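Local coordinates for Alr3699 protein (Nostoc sp., PDB 4XSO), which is a glycosyltransferase-family protein with the GT-B architecture, two Rossmann-like domains, each built on a parallel beta-sheet, at residues A[211-214]-A[218-221]; A[45-50]-A[55-60]. All blocks are in the same frame, centred on the assembly; numbering follows the deposited sequence.

Contact 1: residues A[211-214]-A[218-221]; sequences HFSR and WKGQ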
loop_
_atom_site.group_PDB
_atom_site.type_symbol
_atom_site.label_atom_id
_atom_site.label_comp_id
_atom_site.label_asym_id
_atom_site.label_seq_id
_atom_site.Cartn_x
_atom_site.Cartn_y
_atom_site.Cartn_z
ATOM N N HIS A 211 -24.512 -17.673 -31.692
ATOM C CA HIS A 211 -23.520 -16.785 -31.186
ATOM C C HIS A 211 -23.882 -16.539 -29.732
ATOM O O HIS A 211 -25.013 -16.116 -29.448
ATOM C CB HIS A 211 -23.610 -15.482 -32.002
ATOM C CG HIS A 211 -22.452 -14.563 -31.812
ATOM N ND1 HIS A 211 -22.263 -13.822 -30.665
ATOM C CD2 HIS A 211 -21.400 -14.282 -32.612
ATOM C CE1 HIS A 211 -21.142 -13.119 -30.773
ATOM N NE2 HIS A 211 -20.594 -13.407 -31.936
ATOM N N PHE A 212 -22.989 -16.797 -28.815
ATOM C CA PHE A 212 -23.359 -16.789 -27.370
ATOM C C PHE A 212 -22.495 -15.783 -26.619
ATOM O O PHE A 212 -21.349 -16.049 -26.362
ATOM C CB PHE A 212 -23.081 -18.153 -26.778
ATOM C CG PHE A 212 -23.933 -19.202 -27.369
ATOM C CD1 PHE A 212 -23.577 -19.794 -28.532
ATOM C CD2 PHE A 212 -25.107 -19.531 -26.788
ATOM C CE1 PHE A 212 -24.369 -20.719 -29.112
ATOM C CE2 PHE A 212 -25.945 -20.441 -27.375
ATOM C CZ PHE A 212 -25.556 -21.064 -28.523
ATOM N N SER A 213 -23.024 -14.649 -26.268
ATOM C CA SER A 213 -22.160 -13.560 -25.833
ATOM C C SER A 213 -23.082 -12.424 -25.386
ATOM O O SER A 213 -24.268 -12.453 -25.690
ATOM C CB SER A 213 -21.111 -13.249 -26.907
ATOM O OG SER A 213 -20.740 -11.901 -26.921
ATOM N N ARG A 214 -22.537 -11.406 -24.711
ATOM C CA ARG A 214 -23.284 -10.199 -24.503
ATOM C C ARG A 214 -23.138 -9.396 -25.817
ATOM O O ARG A 214 -22.207 -9.576 -26.599
ATOM C CB ARG A 214 -22.740 -9.407 -23.293
ATOM C CG ARG A 214 -21.277 -9.037 -23.428
ATOM C CD ARG A 214 -20.701 -8.486 -22.121
ATOM N NE ARG A 214 -19.252 -8.387 -22.234
ATOM C CZ ARG A 214 -18.396 -9.387 -22.025
ATOM N NH1 ARG A 214 -18.823 -10.591 -21.625
ATOM N NH2 ARG A 214 -17.093 -9.169 -22.199
ATOM N N TRP A 218 -17.080 -5.378 -29.530
ATOM C CA TRP A 218 -15.876 -6.205 -29.413
ATOM C C TRP A 218 -16.251 -7.684 -29.670
ATOM O O TRP A 218 -15.410 -8.437 -30.179
ATOM C CB TRP A 218 -15.227 -6.101 -28.013
ATOM C CG TRP A 218 -14.491 -4.827 -27.670
ATOM C CD1 TRP A 218 -14.500 -3.641 -28.354
ATOM C CD2 TRP A 218 -13.666 -4.608 -26.493
ATOM N NE1 TRP A 218 -13.714 -2.711 -27.696
ATOM C CE2 TRP A 218 -13.193 -3.278 -26.555
ATOM C CE3 TRP A 218 -13.274 -5.418 -25.398
ATOM C CZ2 TRP A 218 -12.339 -2.737 -25.559
ATOM C CZ3 TRP A 218 -12.428 -4.874 -24.406
ATOM C CH2 TRP A 218 -11.975 -3.552 -24.499
ATOM N N LYS A 219 -17.477 -8.085 -29.295
ATOM C CA LYS A 219 -17.916 -9.475 -29.481
ATOM C C LYS A 219 -18.350 -9.841 -30.902
ATOM O O LYS A 219 -18.540 -11.032 -31.204
ATOM C CB LYS A 219 -18.973 -9.868 -28.462
ATOM C CG LYS A 219 -18.456 -9.767 -27.007
ATOM C CD LYS A 219 -17.383 -10.821 -26.762
ATOM C CE LYS A 219 -16.820 -10.834 -25.357
ATOM N NZ LYS A 219 -17.571 -11.834 -24.544
ATOM N N GLY A 220 -18.542 -8.842 -31.760
ATOM C CA GLY A 220 -18.647 -9.072 -33.203
ATOM C C GLY A 220 -19.900 -9.721 -33.777
ATOM O O GLY A 220 -19.877 -10.367 -34.826
ATOM N N GLN A 221 -21.026 -9.506 -33.154
ATOM C CA GLN A 221 -22.280 -10.020 -33.726
ATOM C C GLN A 221 -22.542 -9.467 -35.121
ATOM O O GLN A 221 -23.095 -10.167 -35.943
ATOM C CB GLN A 221 -23.478 -9.668 -32.829
ATOM C CG GLN A 221 -23.609 -10.544 -31.592
ATOM C CD GLN A 221 -22.849 -9.994 -30.394
ATOM O OE1 GLN A 221 -22.179 -8.965 -30.486
ATOM N NE2 GLN A 221 -22.950 -10.689 -29.256
HETATM O O HOH W 1 -24.740 -13.001 -29.242
#
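Gln-221 reaches across to the end of strand 207-212 and meets both the ring of His-211 and the carbonyl of Arg-214. Its CG lies over one face of the imidazole, displaced toward the rim and 3.9 Å from the ring centroid, a CH-pi contact. A bend at chi2 (90°) swings the amide from the ring toward Arg-214, its plane 45° from that of the imidazole, and NE2 donates to Arg-214 O at 3.0 Å with a fairly straight N-H (159°). Arg-214 O is gripped twice, because Ser-213 OG also donates to it at 2.8 Å. The other hydrogen of the amide goes to a water, 2.9 Å from Gln-221 NE2, which donates to His-211 O and also meets His-211 ND1. A glutamine suits this buried place, since one amide nitrogen can serve two acceptors. At the ring edge, His-211 NE2 makes a weak bond to Lys-219 O (3.2 Å); its stronger partner is Thr-289. Gly-220, with positive phi, lets the chain turn here and stands at the N-cap of helix 221-228.

The outer side is looser. Arg-214 is exposed, and Lys-219 bends at chi2, which lays CB and CG beside Ser-213 OG, and again at chi4, which sets NZ over one face of the Arg-214 guanidinium. Lys-219 NZ and Arg-214 NH1, 3.4 Å apart, are both donors and make no hydrogen bond.

The contact follows strand 207-212, an inner strand between strands 235-240 and 285-287: backbone bonds tie His-211 and Ser-213 to Val-240, and Gln-221 packs on Tyr-250 and Leu-254 of helix 248-260.

Contact 2: residues A[45-50]-A[55-60]; sequences AFKTLL and IPVEVF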
loop_
_atom_site.group_PDB
_atom_site.type_symbol
_atom_site.label_atom_id
_atom_site.label_comp_id
_atom_site.label_asym_id
_atom_site.label_seq_id
_atom_site.Cartn_x
_atom_site.Cartn_y
_atom_site.Cartn_z
ATOM N N ALA A 45 -23.476 -8.833 -7.972
ATOM C CA ALA A 45 -23.985 -10.164 -8.275
ATOM C C ALA A 45 -22.978 -11.293 -8.044
ATOM O O ALA A 45 -23.375 -12.449 -7.897
ATOM C CB ALA A 45 -24.450 -10.209 -9.713
ATOM N N PHE A 46 -21.684 -10.975 -8.015
ATOM C CA PHE A 46 -20.680 -12.016 -7.900
ATOM C C PHE A 46 -20.648 -12.581 -6.475
ATOM O O PHE A 46 -20.377 -13.752 -6.278
ATOM C CB PHE A 46 -19.318 -11.488 -8.327
ATOM C CG PHE A 46 -18.238 -12.528 -8.320
ATOM C CD1 PHE A 46 -18.500 -13.841 -8.661
ATOM C CD2 PHE A 46 -16.947 -12.200 -7.940
ATOM C CE1 PHE A 46 -17.506 -14.790 -8.624
ATOM C CE2 PHE A 46 -15.950 -13.162 -7.894
ATOM C CZ PHE A 46 -16.235 -14.465 -8.238
ATOM N N LYS A 47 -20.891 -11.703 -5.530
ATOM C CA LYS A 47 -20.973 -12.003 -4.145
ATOM C C LYS A 47 -22.078 -13.003 -3.932
ATOM O O LYS A 47 -21.897 -14.048 -3.256
ATOM C CB LYS A 47 -21.305 -10.728 -3.368
ATOM C CG LYS A 47 -21.372 -11.025 -1.857
ATOM C CD LYS A 47 -21.449 -9.778 -1.056
ATOM C CE LYS A 47 -21.242 -10.021 0.423
ATOM N NZ LYS A 47 -22.535 -10.073 1.145
ATOM N N THR A 48 -23.237 -12.687 -4.520
ATOM C CA THR A 48 -24.416 -13.597 -4.428
ATOM C C THR A 48 -24.109 -14.988 -5.009
ATOM O O THR A 48 -24.385 -16.040 -4.330
ATOM C CB THR A 48 -25.715 -12.914 -5.020
ATOM O OG1 THR A 48 -25.868 -11.613 -4.435
ATOM C CG2 THR A 48 -26.969 -13.701 -4.675
ATOM N N LEU A 49 -23.477 -15.020 -6.185
ATOM C CA LEU A 49 -23.099 -16.313 -6.815
ATOM C C LEU A 49 -22.125 -17.137 -5.939
ATOM O O LEU A 49 -22.243 -18.371 -5.876
ATOM C CB LEU A 49 -22.451 -16.182 -8.188
ATOM C CG LEU A 49 -23.185 -15.566 -9.383
ATOM C CD1 LEU A 49 -22.213 -15.474 -10.579
ATOM C CD2 LEU A 49 -24.436 -16.400 -9.767
ATOM N N LEU A 50 -21.196 -16.435 -5.245
ATOM C CA LEU A 50 -20.275 -17.096 -4.331
ATOM C C LEU A 50 -21.056 -17.691 -3.164
ATOM O O LEU A 50 -20.884 -18.834 -2.831
ATOM C CB LEU A 50 -19.202 -16.115 -3.832
ATOM C CG LEU A 50 -18.135 -15.770 -4.890
ATOM C CD1 LEU A 50 -17.394 -14.501 -4.476
ATOM C CD2 LEU A 50 -17.194 -16.973 -5.009
ATOM N N ILE A 55 -19.260 -20.436 -0.941
ATOM C CA ILE A 55 -17.904 -19.952 -0.879
ATOM C C ILE A 55 -17.923 -18.717 -0.011
ATOM O O ILE A 55 -18.558 -17.743 -0.343
ATOM C CB ILE A 55 -17.333 -19.684 -2.252
ATOM C CG1 ILE A 55 -17.279 -20.966 -3.026
ATOM C CG2 ILE A 55 -15.873 -19.172 -2.183
ATOM C CD1 ILE A 55 -17.015 -20.735 -4.482
ATOM N N PRO A 56 -17.132 -18.733 1.083
ATOM C CA PRO A 56 -17.155 -17.576 1.929
ATOM C C PRO A 56 -16.697 -16.350 1.139
ATOM O O PRO A 56 -15.724 -16.430 0.360
ATOM C CB PRO A 56 -16.213 -17.913 3.057
ATOM C CG PRO A 56 -16.120 -19.405 3.068
ATOM C CD PRO A 56 -16.275 -19.807 1.606
ATOM N N VAL A 57 -17.360 -15.234 1.403
ATOM C CA VAL A 57 -17.087 -13.993 0.651
ATOM C C VAL A 57 -17.219 -12.834 1.586
ATOM O O VAL A 57 -18.049 -12.851 2.498
ATOM C CB VAL A 57 -17.917 -13.826 -0.653
ATOM C CG1 VAL A 57 -19.372 -13.830 -0.349
ATOM C CG2 VAL A 57 -17.577 -12.499 -1.355
ATOM N N GLU A 58 -16.346 -11.852 1.385
ATOM C CA GLU A 58 -16.310 -10.605 2.151
ATOM C C GLU A 58 -15.991 -9.463 1.196
ATOM O O GLU A 58 -15.184 -9.603 0.235
ATOM C CB GLU A 58 -15.212 -10.619 3.226
ATOM C CG GLU A 58 -15.266 -9.386 4.145
ATOM C CD GLU A 58 -14.432 -9.535 5.414
ATOM O OE1 GLU A 58 -13.962 -10.667 5.690
ATOM O OE2 GLU A 58 -14.246 -8.519 6.130
ATOM N N VAL A 59 -16.638 -8.334 1.436
ATOM C CA VAL A 59 -16.410 -7.168 0.599
ATOM C C VAL A 59 -15.520 -6.227 1.409
ATOM O O VAL A 59 -15.898 -5.819 2.494
ATOM C CB VAL A 59 -17.749 -6.489 0.218
ATOM C CG1 VAL A 59 -17.478 -5.133 -0.412
ATOM C CG2 VAL A 59 -18.545 -7.359 -0.749
ATOM N N PHE A 60 -14.348 -5.876 0.889
ATOM C CA PHE A 60 -13.453 -4.933 1.591
ATOM C C PHE A 60 -13.631 -3.550 0.980
ATOM O O PHE A 60 -13.599 -3.394 -0.251
ATOM C CB PHE A 60 -12.025 -5.377 1.447
ATOM C CG PHE A 60 -11.721 -6.637 2.185
ATOM C CD1 PHE A 60 -11.460 -6.609 3.542
ATOM C CD2 PHE A 60 -11.732 -7.855 1.537
ATOM C CE1 PHE A 60 -11.174 -7.764 4.238
ATOM C CE2 PHE A 60 -11.459 -9.007 2.223
ATOM C CZ PHE A 60 -11.201 -8.971 3.579
#
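Leu-50 O accepts a hydrogen bond from Ile-55 N (3.0 Å, N-H...acceptor angle 166°) where the chain turns back from helix 45-52, and strand 57-59 then runs nearly antiparallel to the helix segment, at 159° with the axes 9.0 Å apart. Leu-50 fills the angle of this turn with its two methyls divided between neighbours. CD2 touches Ile-55 CD1 at 3.8 Å, while CD1 reaches Val-57 CG2 at 3.7 Å, the side chains of Leu-50 and Val-57 crossing at about a right angle. Leu-50 CD1 also sits over the centre of the Phe-46 ring, one helical turn earlier. Branched aliphatic residues fit here: Ile-55 and Val-57 both point their CB toward the helix.

The contact closes the beta-alpha-beta unit of strand 36-40, helix 45-52 and strand 57-59, in which the helix covers one side of the parallel sheet of the Rossmann-like domain. Strand 57-59 is the outermost strand of that sheet in this chain, and Glu-58 pairs through its backbone with Val-38 and Leu-40.

One turn back along the helix, and farther along the strand, Lys-47 supplies the covering with its aliphatic stem. CG anti to the backbone N (chi1 -179°) sends the stem, extended as far as CE, past the valines: Lys-47 CG meets Val-57 CG1 at 3.8 Å and Lys-47 CD meets Val-59 CG2 at the same distance. A bend at chi4 then turns NZ, which forms a salt bridge with Glu-51.

How the contacts relate
The two contacts lie in different Rossmann-like domains, contact 2 on the seven-stranded parallel sheet and contact 1 on the six-stranded one. Their centres lie 27 Å apart and their nearest atoms about 13 Å, so neither touches the other. Each is partly buried and follows a strand-to-helix or helix-to-strand connection. In contact 1 this is the loop leaving a strand inside its sheet, where buried polar groups and a water satisfy one another beside two cationic side chains at the more open side. Contact 2 lies farther from the chain centre, on an edge strand, and is mostly apolar, with one backbone bond across it.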